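Local coordinates for protein probable mannosyltransferase KTR4 (Saccharomyces cerevisiae, PDB 5A07) that is a probable mannosyltransferase of the GT-A clan that binds guanosine-5'-diphosphate and a manganese ion, at residues Gln125-Tyr130 against Tyr136-Leu141; Asp118-Ile123 against Lys155-Lys160. All coordinates share one frame; numbering follows the deposited sequence.

Contact 1: Gln125-Tyr130 against Tyr136-Leu141; sequences QLEEEY and YPYTFL
Glu127 of helix 116-131 and Tyr138 at the start of strand 138-142 form the tight centre of this contact, with the phenol OH of Tyr138 donating to OE2 of Glu127 over 2.6 Å. The carboxylate oxygen lies at the ring edge, in its plane, and accepts with its anti lone pair, the one facing away from OE1; the carboxylate is turned 40° from the ring. With chi1 at -79°, Glu127 CG stands beside the backbone N and comes within 3.3 Å of Tyr138 OH; the bend at chi2 (-74°) then brings OE2 to the phenol. The rest of the contact is looser. Leu126 runs antiparallel to the tyrosine side chain, alongside it, its CD2 4.3 Å from Tyr138 CE2, while Tyr130 OH stays 3.9 Å from Tyr136 CE2. Tyr130 OH is hydrogen-bonded to Val245 N, and Tyr136 OH to Asp244 OD2 and Ala103 N. The touching residues are all buried, whereas the exposed Glu128 marks the solvent side of the helix. Asn131 ND2 gives Glu127 OE2 a second bond and Arg162 forms a salt bridge with OE1. A buried acid held by two donors on one oxygen and an arginine on the other is consistent with an ionised carboxylate.

Contact 2: Asp118-Ile123 against Lys155-Lys160; sequences DIISSI and KSILPK
Ile120 and Ile123 meet Ile157 and Leu158 through methyl and methylene groups alone, so the contact has no ring or amide of its own to present a face or an edge. A flat group that borders it is the phenol of Tyr138 on strand 138-142, which touches Ile123 through its OH and Leu158 through CE1; both methyls, Ile123 CG2 and Leu158 CD2, lie on one side of the ring plane, displaced toward its hydroxyl end. Across the contact itself, Ile157 reaches in toward the helix and does most of the touching. A chi1 of 55° wedges its CG1 between the backbone N and C, and from there it comes within 3.8 Å of Ile120 CG1 and 3.9 Å of Ile120 CG2. The terminal CD1 of Ile157 continues to Ile123 CG2, 4.0 Å away, where the two side chains lie roughly perpendicular. That same Ile123 methyl also meets Leu158 CD2 at 3.8 Å, and is thus shared by two neighbours. Burial is uneven: Ile123 and Leu158 are enclosed, while Ile120 and Ile157 remain partly open to solvent. Ile154, one turn earlier on helix 148-156, extends the apolar seam by touching Ile119, Ile120 and Ile123. Two helices side by side over parallel strands 105-110, 138-142 and 164-168, each linking one strand to the next, are characteristic of the Rossmann-like nucleotide-binding half of a GT-A fold.

Helix 116-131 serves both contacts, whose centres lie 8 Å apart. Contact 1 ties it down to strand 138-142, the strand it leads into, and is wholly buried; contact 2 ties it laterally to residues 157-158, near the end of helix 148-156, the next helix in the chain, and is buried only in part. Their chemistry follows that placement: a tyrosine-carboxylate hydrogen bond lies in the layer between helix and sheet, and aliphatic branches fill the more superficial gap between helices. The two interlock, since Leu158 CD2 packs 3.6 Å from Glu127 OE2, and Phe140 CZ on the strand lies 3.8 Å from Ile123 CD1.

Contact 1: Gln125-Tyr130 against Tyr136-Leu141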
loop_
_atom_site.group_PDB
_atom_site.type_symbol
_atom_site.label_atom_id
_atom_site.label_comp_id
_atom_site.label_asym_id
_atom_site.label_seq_id
_atom_site.Cartn_x
_atom_site.Cartn_y
_atom_site.Cartn_z
ATOM N N GLN B 125 -13.445 -14.754 0.282
ATOM C CA GLN B 125 -12.179 -15.131 -0.301
ATOM C C GLN B 125 -10.993 -15.090 0.646
ATOM O O GLN B 125 -10.107 -16.003 0.608
ATOM C CB GLN B 125 -11.946 -14.253 -1.519
ATOM C CG GLN B 125 -12.960 -14.712 -2.561
ATOM C CD GLN B 125 -12.739 -13.981 -3.773
ATOM O OE1 GLN B 125 -13.402 -12.970 -3.970
ATOM N NE2 GLN B 125 -11.687 -14.289 -4.446
ATOM N N LEU B 126 -10.943 -14.085 1.511
ATOM C CA LEU B 126 -9.829 -14.002 2.486
ATOM C C LEU B 126 -9.978 -15.149 3.483
ATOM O O LEU B 126 -8.969 -15.741 3.924
ATOM C CB LEU B 126 -9.845 -12.664 3.239
ATOM C CG LEU B 126 -8.820 -12.507 4.345
ATOM C CD1 LEU B 126 -7.471 -12.576 3.742
ATOM C CD2 LEU B 126 -9.082 -11.161 5.039
ATOM N N GLU B 127 -11.204 -15.475 3.871
ATOM C CA GLU B 127 -11.400 -16.604 4.812
ATOM C C GLU B 127 -10.938 -17.941 4.145
ATOM O O GLU B 127 -10.208 -18.750 4.740
ATOM C CB GLU B 127 -12.870 -16.720 5.194
ATOM C CG GLU B 127 -13.332 -15.712 6.246
ATOM C CD GLU B 127 -12.844 -16.037 7.655
ATOM O OE1 GLU B 127 -12.920 -17.231 8.029
ATOM O OE2 GLU B 127 -12.428 -15.119 8.412
ATOM N N GLU B 128 -11.394 -18.139 2.930
ATOM C CA GLU B 128 -11.137 -19.396 2.218
ATOM C C GLU B 128 -9.630 -19.579 1.966
ATOM O O GLU B 128 -9.112 -20.669 2.103
ATOM C CB GLU B 128 -11.888 -19.405 0.902
ATOM C CG GLU B 128 -11.669 -20.629 -0.032
ATOM C CD GLU B 128 -11.896 -21.981 0.679
ATOM O OE1 GLU B 128 -12.629 -22.046 1.695
ATOM O OE2 GLU B 128 -11.275 -22.992 0.308
ATOM N N GLU B 129 -8.912 -18.518 1.614
ATOM C CA GLU B 129 -7.520 -18.673 1.258
ATOM C C GLU B 129 -6.590 -18.539 2.458
ATOM O O GLU B 129 -5.430 -18.901 2.367
ATOM C CB GLU B 129 -7.110 -17.624 0.209
ATOM C CG GLU B 129 -7.912 -17.687 -1.101
ATOM C CD GLU B 129 -7.976 -19.098 -1.788
ATOM O OE1 GLU B 129 -7.057 -19.913 -1.616
ATOM O OE2 GLU B 129 -9.026 -19.413 -2.453
ATOM N N TYR B 130 -7.078 -17.957 3.547
ATOM C CA TYR B 130 -6.240 -17.658 4.716
ATOM C C TYR B 130 -6.895 -17.776 6.090
ATOM O O TYR B 130 -6.548 -18.666 6.921
ATOM C CB TYR B 130 -5.590 -16.273 4.576
ATOM C CG TYR B 130 -4.758 -15.902 5.810
ATOM C CD1 TYR B 130 -3.595 -16.581 6.111
ATOM C CD2 TYR B 130 -5.165 -14.933 6.696
ATOM C CE1 TYR B 130 -2.842 -16.288 7.208
ATOM C CE2 TYR B 130 -4.405 -14.599 7.858
ATOM C CZ TYR B 130 -3.244 -15.300 8.091
ATOM O OH TYR B 130 -2.443 -15.010 9.156
ATOM N N TYR B 136 -8.108 -14.448 12.784
ATOM C CA TYR B 136 -7.937 -13.064 13.195
ATOM C C TYR B 136 -9.283 -12.365 13.109
ATOM O O TYR B 136 -10.116 -12.606 12.200
ATOM C CB TYR B 136 -6.836 -12.351 12.349
ATOM C CG TYR B 136 -5.446 -12.792 12.879
ATOM C CD1 TYR B 136 -4.914 -12.203 14.018
ATOM C CD2 TYR B 136 -4.712 -13.812 12.292
ATOM C CE1 TYR B 136 -3.702 -12.621 14.565
ATOM C CE2 TYR B 136 -3.513 -14.250 12.836
ATOM C CZ TYR B 136 -3.032 -13.667 14.001
ATOM O OH TYR B 136 -1.864 -14.058 14.524
ATOM N N PRO B 137 -9.498 -11.413 13.979
ATOM C CA PRO B 137 -10.734 -10.647 13.980
ATOM C C PRO B 137 -10.842 -9.597 12.907
ATOM O O PRO B 137 -9.854 -9.244 12.262
ATOM C CB PRO B 137 -10.664 -9.878 15.315
ATOM C CG PRO B 137 -9.211 -9.783 15.625
ATOM C CD PRO B 137 -8.558 -11.001 15.021
ATOM N N TYR B 138 -12.078 -9.205 12.626
ATOM C CA TYR B 138 -12.357 -8.113 11.705
ATOM C C TYR B 138 -12.767 -6.868 12.410
ATOM O O TYR B 138 -13.645 -6.889 13.298
ATOM C CB TYR B 138 -13.473 -8.482 10.737
ATOM C CG TYR B 138 -13.124 -9.609 9.795
ATOM C CD1 TYR B 138 -13.235 -10.937 10.234
ATOM C CD2 TYR B 138 -12.745 -9.387 8.481
ATOM C CE1 TYR B 138 -12.918 -12.014 9.374
ATOM C CE2 TYR B 138 -12.411 -10.453 7.632
ATOM C CZ TYR B 138 -12.499 -11.747 8.089
ATOM O OH TYR B 138 -12.166 -12.815 7.277
ATOM N N THR B 139 -12.229 -5.761 11.931
ATOM C CA THR B 139 -12.628 -4.465 12.370
ATOM C C THR B 139 -13.170 -3.703 11.195
ATOM O O THR B 139 -12.490 -3.593 10.135
ATOM C CB THR B 139 -11.446 -3.675 12.960
ATOM O OG1 THR B 139 -10.892 -4.371 14.094
ATOM C CG2 THR B 139 -11.895 -2.305 13.466
ATOM N N PHE B 140 -14.394 -3.159 11.340
ATOM C CA PHE B 140 -14.977 -2.350 10.322
ATOM C C PHE B 140 -15.162 -0.895 10.807
ATOM O O PHE B 140 -15.677 -0.683 11.916
ATOM C CB PHE B 140 -16.355 -2.869 9.939
ATOM C CG PHE B 140 -16.336 -4.246 9.404
ATOM C CD1 PHE B 140 -16.361 -5.336 10.253
ATOM C CD2 PHE B 140 -16.214 -4.456 8.055
ATOM C CE1 PHE B 140 -16.335 -6.615 9.783
ATOM C CE2 PHE B 140 -16.176 -5.756 7.580
ATOM C CZ PHE B 140 -16.242 -6.816 8.402
ATOM N N LEU B 141 -14.820 0.050 9.962
ATOM C CA LEU B 141 -14.968 1.464 10.252
ATOM C C LEU B 141 -15.705 2.165 9.200
ATOM O O LEU B 141 -15.624 1.812 8.044
ATOM C CB LEU B 141 -13.593 2.158 10.408
ATOM C CG LEU B 141 -12.629 1.596 11.441
ATOM C CD1 LEU B 141 -11.228 2.301 11.463
ATOM C CD2 LEU B 141 -13.270 1.602 12.845
#

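Contact 2: Asp118-Ile123 against Lys155-Lys160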
loop_
_atom_site.group_PDB
_atom_site.type_symbol
_atom_site.label_atom_id
_atom_site.label_comp_id
_atom_site.label_asym_id
_atom_site.label_seq_id
_atom_site.Cartn_x
_atom_site.Cartn_y
_atom_site.Cartn_z
ATOM N N ASP B 118 -20.189 -6.391 -1.590
ATOM C CA ASP B 118 -18.832 -6.403 -2.172
ATOM C C ASP B 118 -17.807 -6.705 -1.113
ATOM O O ASP B 118 -16.830 -7.357 -1.379
ATOM C CB ASP B 118 -18.571 -5.052 -2.853
ATOM C CG ASP B 118 -19.221 -4.977 -4.221
ATOM O OD1 ASP B 118 -19.712 -6.038 -4.702
ATOM O OD2 ASP B 118 -19.257 -3.900 -4.815
ATOM N N ILE B 119 -18.023 -6.222 0.093
ATOM C CA ILE B 119 -17.120 -6.587 1.181
ATOM C C ILE B 119 -17.311 -7.982 1.616
ATOM O O ILE B 119 -16.319 -8.681 1.937
ATOM C CB ILE B 119 -17.131 -5.570 2.370
ATOM C CG1 ILE B 119 -15.832 -5.693 3.165
ATOM C CG2 ILE B 119 -18.349 -5.756 3.289
ATOM C CD1 ILE B 119 -14.539 -5.333 2.477
ATOM N N ILE B 120 -18.541 -8.490 1.597
ATOM C CA ILE B 120 -18.731 -9.905 1.850
ATOM C C ILE B 120 -17.915 -10.815 0.904
ATOM O O ILE B 120 -17.324 -11.841 1.312
ATOM C CB ILE B 120 -20.250 -10.248 1.827
ATOM C CG1 ILE B 120 -20.883 -9.810 3.162
ATOM C CG2 ILE B 120 -20.440 -11.770 1.636
ATOM C CD1 ILE B 120 -22.411 -9.940 3.161
ATOM N N SER B 121 -17.953 -10.461 -0.355
ATOM C CA SER B 121 -17.231 -11.201 -1.416
ATOM C C SER B 121 -15.703 -11.267 -1.060
ATOM O O SER B 121 -15.077 -12.363 -1.021
ATOM C CB SER B 121 -17.454 -10.446 -2.725
ATOM O OG SER B 121 -16.772 -11.131 -3.719
ATOM N N SER B 122 -15.182 -10.132 -0.649
ATOM C CA SER B 122 -13.767 -10.045 -0.234
ATOM C C SER B 122 -13.498 -10.877 0.983
ATOM O O SER B 122 -12.507 -11.608 1.019
ATOM C CB SER B 122 -13.356 -8.586 0.023
ATOM O OG SER B 122 -13.537 -7.761 -1.091
ATOM N N ILE B 123 -14.358 -10.801 1.976
ATOM C CA ILE B 123 -14.189 -11.539 3.210
ATOM C C ILE B 123 -14.219 -13.032 2.967
ATOM O O ILE B 123 -13.416 -13.774 3.479
ATOM C CB ILE B 123 -15.240 -11.106 4.204
ATOM C CG1 ILE B 123 -14.980 -9.672 4.678
ATOM C CG2 ILE B 123 -15.248 -12.030 5.339
ATOM C CD1 ILE B 123 -16.219 -9.033 5.321
ATOM N N LYS B 155 -22.108 -10.886 9.951
ATOM C CA LYS B 155 -22.047 -12.025 10.830
ATOM C C LYS B 155 -22.603 -13.291 10.176
ATOM O O LYS B 155 -22.139 -14.386 10.484
ATOM C CB LYS B 155 -22.747 -11.763 12.172
ATOM C CG LYS B 155 -21.927 -10.803 13.016
ATOM C CD LYS B 155 -22.610 -10.514 14.349
ATOM C CE LYS B 155 -23.676 -9.469 14.157
ATOM N NZ LYS B 155 -24.007 -8.852 15.481
ATOM N N SER B 156 -23.608 -13.143 9.338
ATOM C CA SER B 156 -24.229 -14.347 8.752
ATOM C C SER B 156 -23.231 -15.124 7.875
ATOM O O SER B 156 -23.445 -16.322 7.617
ATOM C CB SER B 156 -25.484 -13.929 7.948
ATOM O OG SER B 156 -25.118 -13.327 6.732
ATOM N N ILE B 157 -22.152 -14.452 7.377
ATOM C CA ILE B 157 -21.269 -15.129 6.431
ATOM C C ILE B 157 -19.949 -15.572 7.038
ATOM O O ILE B 157 -19.108 -16.106 6.343
ATOM C CB ILE B 157 -21.136 -14.321 5.110
ATOM C CG1 ILE B 157 -20.682 -12.877 5.364
ATOM C CG2 ILE B 157 -22.471 -14.289 4.423
ATOM C CD1 ILE B 157 -19.198 -12.759 5.454
ATOM N N LEU B 158 -19.775 -15.375 8.347
ATOM C CA LEU B 158 -18.578 -15.750 9.061
ATOM C C LEU B 158 -18.867 -16.820 10.058
ATOM O O LEU B 158 -19.976 -16.899 10.530
ATOM C CB LEU B 158 -18.022 -14.526 9.805
ATOM C CG LEU B 158 -17.227 -13.516 8.940
ATOM C CD1 LEU B 158 -16.953 -12.231 9.730
ATOM C CD2 LEU B 158 -15.929 -14.118 8.435
ATOM N N PRO B 159 -17.865 -17.603 10.456
ATOM C CA PRO B 159 -18.136 -18.540 11.537
ATOM C C PRO B 159 -18.581 -17.850 12.798
ATOM O O PRO B 159 -18.271 -16.659 13.065
ATOM C CB PRO B 159 -16.808 -19.210 11.778
ATOM C CG PRO B 159 -16.096 -19.064 10.490
ATOM C CD PRO B 159 -16.517 -17.747 9.914
ATOM N N LYS B 160 -19.334 -18.595 13.603
ATOM C CA LYS B 160 -19.905 -18.018 14.826
ATOM C C LYS B 160 -18.816 -17.528 15.800
ATOM O O LYS B 160 -18.997 -16.571 16.528
ATOM C CB LYS B 160 -20.840 -19.095 15.431
ATOM C CG LYS B 160 -20.934 -19.235 16.924
ATOM C CD LYS B 160 -21.505 -20.620 17.286
ATOM C CE LYS B 160 -21.513 -20.786 18.785
ATOM N NZ LYS B 160 -22.528 -19.843 19.311
#